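Local coordinates for uncharacterized protein (Bacteroides ovatus, PDB 4DQA) that is of unknown function but probably binds carbohydrate, combining an E-set-like N-terminal domain with a concanavalin A-like lectin/glucanase domain, at residues T79-S84 and D91-E96; A167-D172 and N178-T183; F264-I269 and G281-V286. All coordinates share one frame; numbering follows the deposited sequence. Where two conformers were deposited one is given.

Contact 1: residues T79-S84 and D91-E96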
loop_
_atom_site.group_PDB
_atom_site.type_symbol
_atom_site.label_atom_id
_atom_site.label_comp_id
_atom_site.label_asym_id
_atom_site.label_seq_id
_atom_site.Cartn_x
_atom_site.Cartn_y
_atom_site.Cartn_z
ATOM N N THR A 79 -27.129 -22.827 -12.936
ATOM C CA THR A 79 -26.964 -23.090 -11.520
ATOM C C THR A 79 -26.868 -24.595 -11.276
ATOM O O THR A 79 -26.251 -25.055 -10.314
ATOM C CB THR A 79 -28.159 -22.489 -10.762
ATOM O OG1 THR A 79 -28.162 -21.065 -10.948
ATOM C CG2 THR A 79 -28.086 -22.790 -9.289
ATOM N N THR A 80 -27.488 -25.367 -12.150
ATOM C CA THR A 80 -27.518 -26.814 -12.013
ATOM C C THR A 80 -26.656 -27.539 -13.050
ATOM O O THR A 80 -26.395 -27.035 -14.158
ATOM C CB THR A 80 -28.970 -27.360 -12.139
ATOM O OG1 THR A 80 -29.466 -27.134 -13.470
ATOM C CG2 THR A 80 -29.901 -26.713 -11.139
ATOM N N SER A 81 -26.197 -28.726 -12.669
ATOM C CA SER A 81 -25.541 -29.642 -13.587
ATOM C C SER A 81 -25.820 -31.074 -13.162
ATOM O O SER A 81 -26.689 -31.314 -12.310
ATOM C CB SER A 81 -24.042 -29.365 -13.644
ATOM O OG SER A 81 -23.499 -30.043 -14.767
ATOM N N SER A 82 -25.112 -32.023 -13.747
ATOM C CA SER A 82 -25.322 -33.417 -13.408
ATOM C C SER A 82 -24.075 -34.225 -13.707
ATOM O O SER A 82 -23.205 -33.782 -14.462
ATOM C CB SER A 82 -26.537 -33.983 -14.145
ATOM O OG SER A 82 -26.283 -34.047 -15.544
ATOM N N ILE A 83 -23.988 -35.384 -13.064
ATOM C CA ILE A 83 -22.912 -36.340 -13.304
ATOM C C ILE A 83 -23.584 -37.542 -13.923
ATOM O O ILE A 83 -24.411 -38.199 -13.289
ATOM C CB ILE A 83 -22.216 -36.735 -11.991
ATOM C CG1 ILE A 83 -21.649 -35.484 -11.319
ATOM C CG2 ILE A 83 -21.095 -37.762 -12.257
ATOM C CD1 ILE A 83 -21.304 -35.641 -9.880
ATOM N N SER A 84 -23.228 -37.828 -15.168
ATOM C CA SER A 84 -23.852 -38.923 -15.904
ATOM C C SER A 84 -23.582 -40.276 -15.252
ATOM O O SER A 84 -22.538 -40.490 -14.645
ATOM C CB SER A 84 -23.330 -38.928 -17.342
ATOM O OG SER A 84 -23.673 -37.718 -18.000
ATOM N N ASP A 91 -20.850 -32.470 -15.559
ATOM C CA ASP A 91 -20.772 -31.634 -16.738
ATOM C C ASP A 91 -20.396 -30.221 -16.313
ATOM O O ASP A 91 -20.897 -29.682 -15.310
ATOM C CB ASP A 91 -22.092 -31.607 -17.482
ATOM C CG ASP A 91 -22.433 -32.943 -18.136
ATOM O OD1 ASP A 91 -21.561 -33.824 -18.242
ATOM O OD2 ASP A 91 -23.600 -33.091 -18.536
ATOM N N ASN A 92 -19.508 -29.623 -17.087
ATOM C CA ASN A 92 -18.966 -28.332 -16.753
ATOM C C ASN A 92 -19.999 -27.212 -16.730
ATOM O O ASN A 92 -20.939 -27.150 -17.553
ATOM C CB ASN A 92 -17.891 -27.978 -17.773
ATOM C CG ASN A 92 -17.140 -26.727 -17.406
ATOM O OD1 ASN A 92 -16.418 -26.697 -16.409
ATOM N ND2 ASN A 92 -17.300 -25.684 -18.207
ATOM N N ILE A 93 -19.809 -26.313 -15.785
ATOM C CA ILE A 93 -20.516 -25.051 -15.718
ATOM C C ILE A 93 -19.496 -23.940 -15.920
ATOM O O ILE A 93 -18.371 -24.049 -15.440
ATOM C CB ILE A 93 -21.149 -24.899 -14.315
ATOM C CG1 ILE A 93 -22.345 -25.833 -14.220
ATOM C CG2 ILE A 93 -21.468 -23.447 -13.984
ATOM C CD1 ILE A 93 -23.366 -25.570 -15.202
ATOM N N GLU A 94 -19.862 -22.876 -16.628
ATOM C CA GLU A 94 -18.949 -21.743 -16.813
ATOM C C GLU A 94 -19.328 -20.626 -15.858
ATOM O O GLU A 94 -20.485 -20.228 -15.775
ATOM C CB GLU A 94 -18.974 -21.255 -18.272
ATOM C CG GLU A 94 -17.914 -20.267 -18.617
ATOM C CD GLU A 94 -17.834 -20.005 -20.120
ATOM O OE1 GLU A 94 -18.491 -19.057 -20.579
ATOM O OE2 GLU A 94 -17.127 -20.764 -20.819
ATOM N N VAL A 95 -18.339 -20.124 -15.128
ATOM C CA VAL A 95 -18.522 -18.995 -14.238
ATOM C C VAL A 95 -17.941 -17.764 -14.909
ATOM O O VAL A 95 -16.800 -17.779 -15.374
ATOM C CB VAL A 95 -17.803 -19.205 -12.895
ATOM C CG1 VAL A 95 -18.022 -18.012 -11.971
ATOM C CG2 VAL A 95 -18.264 -20.496 -12.212
ATOM N N GLU A 96 -18.731 -16.703 -14.974
ATOM C CA GLU A 96 -18.269 -15.447 -15.542
ATOM C C GLU A 96 -18.161 -14.413 -14.446
ATOM O O GLU A 96 -19.127 -14.126 -13.738
ATOM C CB GLU A 96 -19.240 -14.948 -16.604
ATOM C CG GLU A 96 -18.804 -13.625 -17.250
ATOM C CD GLU A 96 -19.949 -12.907 -17.952
ATOM O OE1 GLU A 96 -20.812 -12.315 -17.257
ATOM O OE2 GLU A 96 -19.986 -12.942 -19.197
HETATM O O HOH W 1 -25.036 -35.460 -17.251
HETATM O O HOH W 2 -21.029 -35.973 -16.336
#
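Ser81 reaches across to Asp91 with its hydroxyl. OG stands anti to the backbone N (chi1 -166°), which carries it over to the facing segment, 91-96, where it donates to Asp91 O at 2.7 Å. The donor approaches that carbonyl 34° out of its plane. One residue on, the direction of bonding reverses: Asp91 N gives a nearly straight bond to Ser82 O, 2.9 Å long. Asp91 is thus gripped by both its amide and its carbonyl.

Its carboxylate, turned beside its own backbone N (chi1 -69°), does not touch the serine hydroxyls directly. One water spans Ser82 OG, Ser84 OG and Asp91 OD2, and a second runs from Ser84 N to Asp91 OD1. Farther along the same segment, Ile93 places CG1 4.0 Å from Ser81 CB, and its CD1 lies 3.5 Å from Thr80 O.

Strand 80-83 pairs with strand 43-49, whereas strand 93-97 pairs with strands 27-35 and 74-76, so the contact joins strands of two different sheets in the N-terminal domain. With two direct bonds and a hydrated carboxylate, it is a largely polar, solvent-facing seam, to which Ile93 adds an apolar patch.

Contact 2: residues A167-D172 and N178-T183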
loop_
_atom_site.group_PDB
_atom_site.type_symbol
_atom_site.label_atom_id
_atom_site.label_comp_id
_atom_site.label_asym_id
_atom_site.label_seq_id
_atom_site.Cartn_x
_atom_site.Cartn_y
_atom_site.Cartn_z
ATOM N N ALA A 167 8.308 8.452 3.166
ATOM C CA ALA A 167 8.252 8.678 1.718
ATOM C C ALA A 167 8.995 7.585 0.996
ATOM O O ALA A 167 9.941 6.982 1.533
ATOM C CB ALA A 167 8.885 9.989 1.362
ATOM N N LEU A 168 8.609 7.362 -0.256
ATOM C CA LEU A 168 9.460 6.665 -1.226
ATOM C C LEU A 168 10.280 7.741 -1.927
ATOM O O LEU A 168 9.732 8.754 -2.402
ATOM C CB LEU A 168 8.637 5.908 -2.266
ATOM C CG LEU A 168 7.842 4.737 -1.720
ATOM C CD1 LEU A 168 6.697 4.352 -2.676
ATOM C CD2 LEU A 168 8.725 3.533 -1.426
ATOM N N ILE A 169 11.593 7.525 -2.002
ATOM C CA ILE A 169 12.503 8.479 -2.635
ATOM C C ILE A 169 13.452 7.777 -3.584
ATOM O O ILE A 169 13.784 6.610 -3.447
ATOM C CB ILE A 169 13.338 9.292 -1.604
ATOM C CG1 ILE A 169 14.309 8.382 -0.853
ATOM C CG2 ILE A 169 12.401 10.033 -0.664
ATOM C CD1 ILE A 169 15.287 9.166 0.008
ATOM N N ASN A 170 13.882 8.550 -4.577
ATOM C CA ASN A 170 14.857 8.109 -5.560
ATOM C C ASN A 170 15.711 9.310 -5.896
ATOM O O ASN A 170 15.243 10.275 -6.497
ATOM C CB ASN A 170 14.154 7.571 -6.804
ATOM C CG ASN A 170 15.110 6.944 -7.785
ATOM O OD1 ASN A 170 16.210 7.442 -7.985
ATOM N ND2 ASN A 170 14.715 5.819 -8.372
ATOM N N VAL A 171 16.965 9.266 -5.465
ATOM C CA VAL A 171 17.847 10.418 -5.562
ATOM C C VAL A 171 18.590 10.455 -6.897
ATOM O O VAL A 171 19.230 9.469 -7.291
ATOM C CB VAL A 171 18.889 10.362 -4.427
ATOM C CG1 VAL A 171 19.796 11.568 -4.471
ATOM C CG2 VAL A 171 18.205 10.291 -3.084
ATOM N N ASP A 172 18.527 11.604 -7.578
ATOM C CA ASP A 172 19.285 11.791 -8.802
ATOM C C ASP A 172 20.769 12.036 -8.512
ATOM O O ASP A 172 21.662 11.470 -9.175
ATOM C CB ASP A 172 18.725 12.953 -9.626
ATOM C CG ASP A 172 17.417 12.611 -10.334
ATOM O OD1 ASP A 172 17.191 11.435 -10.671
ATOM O OD2 ASP A 172 16.636 13.544 -10.591
ATOM N N ASN A 178 20.482 17.644 1.508
ATOM C CA ASN A 178 19.374 17.407 0.589
ATOM C C ASN A 178 18.089 17.246 1.408
ATOM O O ASN A 178 17.955 16.283 2.137
ATOM C CB ASN A 178 19.662 16.133 -0.189
ATOM C CG ASN A 178 21.030 16.168 -0.845
ATOM O OD1 ASN A 178 21.197 16.739 -1.913
ATOM N ND2 ASN A 178 22.027 15.563 -0.182
ATOM N N THR A 179 17.184 18.212 1.322
ATOM C CA THR A 179 15.965 18.201 2.130
ATOM C C THR A 179 14.984 17.137 1.665
ATOM O O THR A 179 14.627 17.113 0.485
ATOM C CB THR A 179 15.244 19.552 1.993
ATOM O OG1 THR A 179 16.103 20.574 2.450
ATOM C CG2 THR A 179 13.966 19.603 2.811
ATOM N N ILE A 180 14.510 16.292 2.575
ATOM C CA ILE A 180 13.351 15.444 2.263
ATOM C C ILE A 180 12.108 16.175 2.722
ATOM O O ILE A 180 11.349 16.671 1.899
ATOM C CB ILE A 180 13.467 14.056 2.837
ATOM C CG1 ILE A 180 14.675 13.356 2.220
ATOM C CG2 ILE A 180 12.197 13.233 2.477
ATOM C CD1 ILE A 180 15.030 12.057 2.926
HETATM N N MSE A 181 11.893 16.283 4.023
HETATM C CA MSE A 181 10.688 16.920 4.544
HETATM C C MSE A 181 10.878 17.367 5.994
HETATM O O MSE A 181 11.589 16.695 6.749
HETATM C CB MSE A 181 9.522 15.919 4.455
HETATM C CG MSE A 181 9.865 14.532 5.013
HETATM SE SE MSE A 181 8.704 13.039 4.481
HETATM C CE MSE A 181 7.044 13.708 5.260
ATOM N N GLY A 182 10.196 18.438 6.400
ATOM C CA GLY A 182 10.134 18.811 7.794
ATOM C C GLY A 182 10.275 20.297 8.017
ATOM O O GLY A 182 10.155 21.089 7.061
ATOM N N THR A 183 10.574 20.641 9.264
ATOM C CA THR A 183 10.636 22.003 9.717
ATOM C C THR A 183 12.055 22.310 10.141
ATOM O O THR A 183 12.517 21.870 11.185
ATOM C CB THR A 183 9.634 22.215 10.852
ATOM O OG1 THR A 183 8.344 21.811 10.370
ATOM C CG2 THR A 183 9.600 23.676 11.309
#
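Ile180 faces Ile169 across the interior of the lectin-like domain, and the two side chains cross at about a right angle. At its root, Ile180 CB stays back from the opposing strand and sends out two branches. CG2 leans toward the methyl branch of Ile169, with Ile180 CG2 and Ile169 CG2 4.5 Å apart. CG1 mainly serves as a spacer. Beyond it the chain is extended (chi2 169°), and the terminal CD1 makes the nearest approach, 4.1 Å from Ile169 CD1. Ile169 meets it with CG1 held between its own backbone N and carbonyl carbon (chi1 67°). Ile191 touches both isoleucines, while Val226 packs on Ile169 and Leu189 on Ile180.

The next residue adds a second point of contact. Ile180 and Met181 lie together opposite Leu189 in a classic beta bulge, which lets two consecutive side chains point to the same side, toward 167-172. The selenium of Met181, a selenomethionine, lies 4.4 Å from Ala167 CB in one of two deposited conformers, so this touch is less certain than the isoleucine pair. Met181 also meets Val288, and Ala167 meets Val286, both on strand 282-289.

No hydrogen bond crosses between 167-172 and 178-183. Four buried apolar side chains meet only at methyl groups and selenium, so what binds these segments to each other is dispersion and the exclusion of water, with little to fix direction.

Contact 3: residues F264-I269 and G281-V286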
loop_
_atom_site.group_PDB
_atom_site.type_symbol
_atom_site.label_atom_id
_atom_site.label_comp_id
_atom_site.label_asym_id
_atom_site.label_seq_id
_atom_site.Cartn_x
_atom_site.Cartn_y
_atom_site.Cartn_z
ATOM N N PHE A 264 6.822 24.004 7.680
ATOM C CA PHE A 264 7.092 22.699 7.131
ATOM C C PHE A 264 7.266 22.795 5.618
ATOM O O PHE A 264 6.456 23.409 4.918
ATOM C CB PHE A 264 5.921 21.777 7.475
ATOM C CG PHE A 264 6.180 20.315 7.275
ATOM C CD1 PHE A 264 6.049 19.733 6.018
ATOM C CD2 PHE A 264 6.485 19.489 8.349
ATOM C CE1 PHE A 264 6.265 18.376 5.812
ATOM C CE2 PHE A 264 6.693 18.121 8.144
ATOM C CZ PHE A 264 6.568 17.566 6.886
ATOM N N TYR A 265 8.301 22.140 5.119
ATOM C CA TYR A 265 8.566 22.063 3.686
ATOM C C TYR A 265 8.853 20.652 3.252
ATOM O O TYR A 265 9.408 19.856 4.020
ATOM C CB TYR A 265 9.783 22.917 3.292
ATOM C CG TYR A 265 9.457 24.376 3.085
ATOM C CD1 TYR A 265 8.889 24.791 1.886
ATOM C CD2 TYR A 265 9.655 25.319 4.077
ATOM C CE1 TYR A 265 8.577 26.130 1.683
ATOM C CE2 TYR A 265 9.331 26.671 3.881
ATOM C CZ TYR A 265 8.769 27.046 2.664
ATOM O OH TYR A 265 8.466 28.404 2.505
ATOM N N ILE A 266 8.502 20.362 2.000
ATOM C CA ILE A 266 8.929 19.148 1.313
ATOM C C ILE A 266 9.828 19.569 0.157
ATOM O O ILE A 266 9.505 20.485 -0.604
ATOM C CB ILE A 266 7.720 18.346 0.758
ATOM C CG1 ILE A 266 6.841 17.895 1.924
ATOM C CG2 ILE A 266 8.193 17.159 -0.075
ATOM C CD1 ILE A 266 5.434 17.496 1.509
ATOM N N GLY A 267 11.004 18.956 0.049
ATOM C CA GLY A 267 11.834 19.081 -1.141
ATOM C C GLY A 267 12.800 20.242 -1.226
ATOM O O GLY A 267 13.764 20.148 -1.983
ATOM N N ARG A 268 12.542 21.336 -0.509
ATOM C CA ARG A 268 13.345 22.561 -0.631
ATOM C C ARG A 268 12.831 23.520 0.432
ATOM O O ARG A 268 11.618 23.633 0.595
ATOM C CB ARG A 268 13.169 23.172 -2.029
ATOM C CG ARG A 268 13.734 24.559 -2.227
ATOM C CD ARG A 268 13.382 25.105 -3.595
ATOM N NE ARG A 268 13.779 26.492 -3.767
ATOM C CZ ARG A 268 13.405 27.278 -4.774
ATOM N NH1 ARG A 268 12.576 26.819 -5.709
ATOM N NH2 ARG A 268 13.854 28.526 -4.821
ATOM N N ILE A 269 13.738 24.132 1.194
ATOM C CA ILE A 269 13.369 25.050 2.270
ATOM C C ILE A 269 13.342 26.418 1.623
ATOM O O ILE A 269 14.307 27.196 1.667
ATOM C CB ILE A 269 14.340 25.012 3.457
ATOM C CG1 ILE A 269 14.638 23.566 3.857
ATOM C CG2 ILE A 269 13.700 25.735 4.621
ATOM C CD1 ILE A 269 15.859 23.445 4.779
ATOM N N GLY A 281 15.670 14.641 -7.297
ATOM C CA GLY A 281 15.211 13.265 -7.458
ATOM C C GLY A 281 13.712 13.210 -7.524
ATOM O O GLY A 281 13.066 14.201 -7.852
ATOM N N LYS A 282 13.167 12.041 -7.252
ATOM C CA LYS A 282 11.734 11.831 -7.265
ATOM C C LYS A 282 11.236 11.383 -5.905
ATOM O O LYS A 282 11.967 10.733 -5.144
ATOM C CB LYS A 282 11.355 10.789 -8.308
ATOM C CG LYS A 282 11.695 11.177 -9.732
ATOM C CD LYS A 282 11.343 10.018 -10.664
ATOM C CE LYS A 282 11.691 10.261 -12.099
ATOM N NZ LYS A 282 13.176 10.239 -12.275
HETATM N N MSE A 283 9.981 11.701 -5.607
HETATM C CA MSE A 283 9.330 11.217 -4.407
HETATM C C MSE A 283 7.967 10.657 -4.766
HETATM O O MSE A 283 7.341 11.058 -5.740
HETATM C CB MSE A 283 9.122 12.303 -3.347
HETATM C CG MSE A 283 10.412 12.992 -2.948
HETATM SE SE MSE A 283 10.126 13.966 -1.283
HETATM C CE MSE A 283 11.534 15.287 -1.462
ATOM N N SER A 284 7.515 9.765 -3.911
ATOM C CA SER A 284 6.205 9.135 -4.036
ATOM C C SER A 284 5.718 8.795 -2.648
ATOM O O SER A 284 6.503 8.517 -1.745
ATOM C CB SER A 284 6.347 7.887 -4.887
ATOM O OG SER A 284 5.170 7.079 -4.905
ATOM N N GLU A 285 4.405 8.786 -2.449
ATOM C CA GLU A 285 3.829 8.291 -1.189
ATOM C C GLU A 285 4.417 9.001 0.026
ATOM O O GLU A 285 4.842 8.376 1.015
ATOM C CB GLU A 285 3.983 6.778 -1.060
ATOM C CG GLU A 285 3.259 6.001 -2.106
ATOM C CD GLU A 285 1.755 6.186 -2.014
ATOM O OE1 GLU A 285 1.194 5.929 -0.926
ATOM O OE2 GLU A 285 1.134 6.638 -3.008
ATOM N N VAL A 286 4.393 10.318 -0.054
ATOM C CA VAL A 286 4.895 11.186 1.019
ATOM C C VAL A 286 3.817 11.390 2.068
ATOM O O VAL A 286 2.701 11.796 1.734
ATOM C CB VAL A 286 5.287 12.549 0.441
ATOM C CG1 VAL A 286 5.725 13.511 1.527
ATOM C CG2 VAL A 286 6.369 12.408 -0.620
#
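Ile266 and Gly267 face Met283, a selenomethionine, and Val286 across the core of the lectin-like domain. The segment 264-269 enters along the short strand 264-266, where the ring of Phe264 packs edge-to-face with Tyr165. Ile266, next but one, carries most of the contact through two branches. Its CG2 stands anti to the backbone N and comes to 3.9 Å from Met283 SE, the two side chains crossing obliquely. Its other branch runs out extended (chi2 162°), bringing Ile266 CD1 tip to tip with Val286 CG1 at 4.0 Å. Phe145 touches both Ile266 and Met283.

At Gly267 the chain bends with a positive phi of 87°, and the backbone itself becomes the contact surface: Gly267 CA lies 3.8 Å from Met283 CE, which also approaches Gly267 N at 4.0 Å. Met283 reaches so far because its chain is extended beyond CG. Past the bend the segment folds back, so that Ile269 CA lies above one face of the Tyr265 ring, offset toward its rim.

On the partner strand a G1 beta bulge sets Glu285 and Val286 together opposite Tyr316, and Val286 points toward Ile266.

No polar bond crosses the interface; the contacts are van der Waals. Methyl groups, a polarisable selenium and a glycine backbone fit together without a hydrogen bond, so strand 264-266 is held to the larger sheet here by dispersion and burial.

Overall arrangement
Contact 1 belongs to the N-terminal domain, and contacts 2 and 3 to the lectin-like domain on the opposite side of the chain's centre. The centre of contact 1 is 57 Å from that of contact 2 and 56 Å from that of contact 3, with nearest atoms about 33 and 31 Å apart respectively. Contacts 2 and 3 share one interior, with centres 5 Å apart. Their strands 163-171 and 282-289 are antiparallel neighbours in the same sheet, joined by probable hydrogen bonds from Leu168 N to Ser284 O and from Lys282 N to Asn170 O, both 2.8 Å. Opposite that sheet, Gly182 CA packs against Phe264 CE2 at 3.5 Å, linking 178-183 with 264-269.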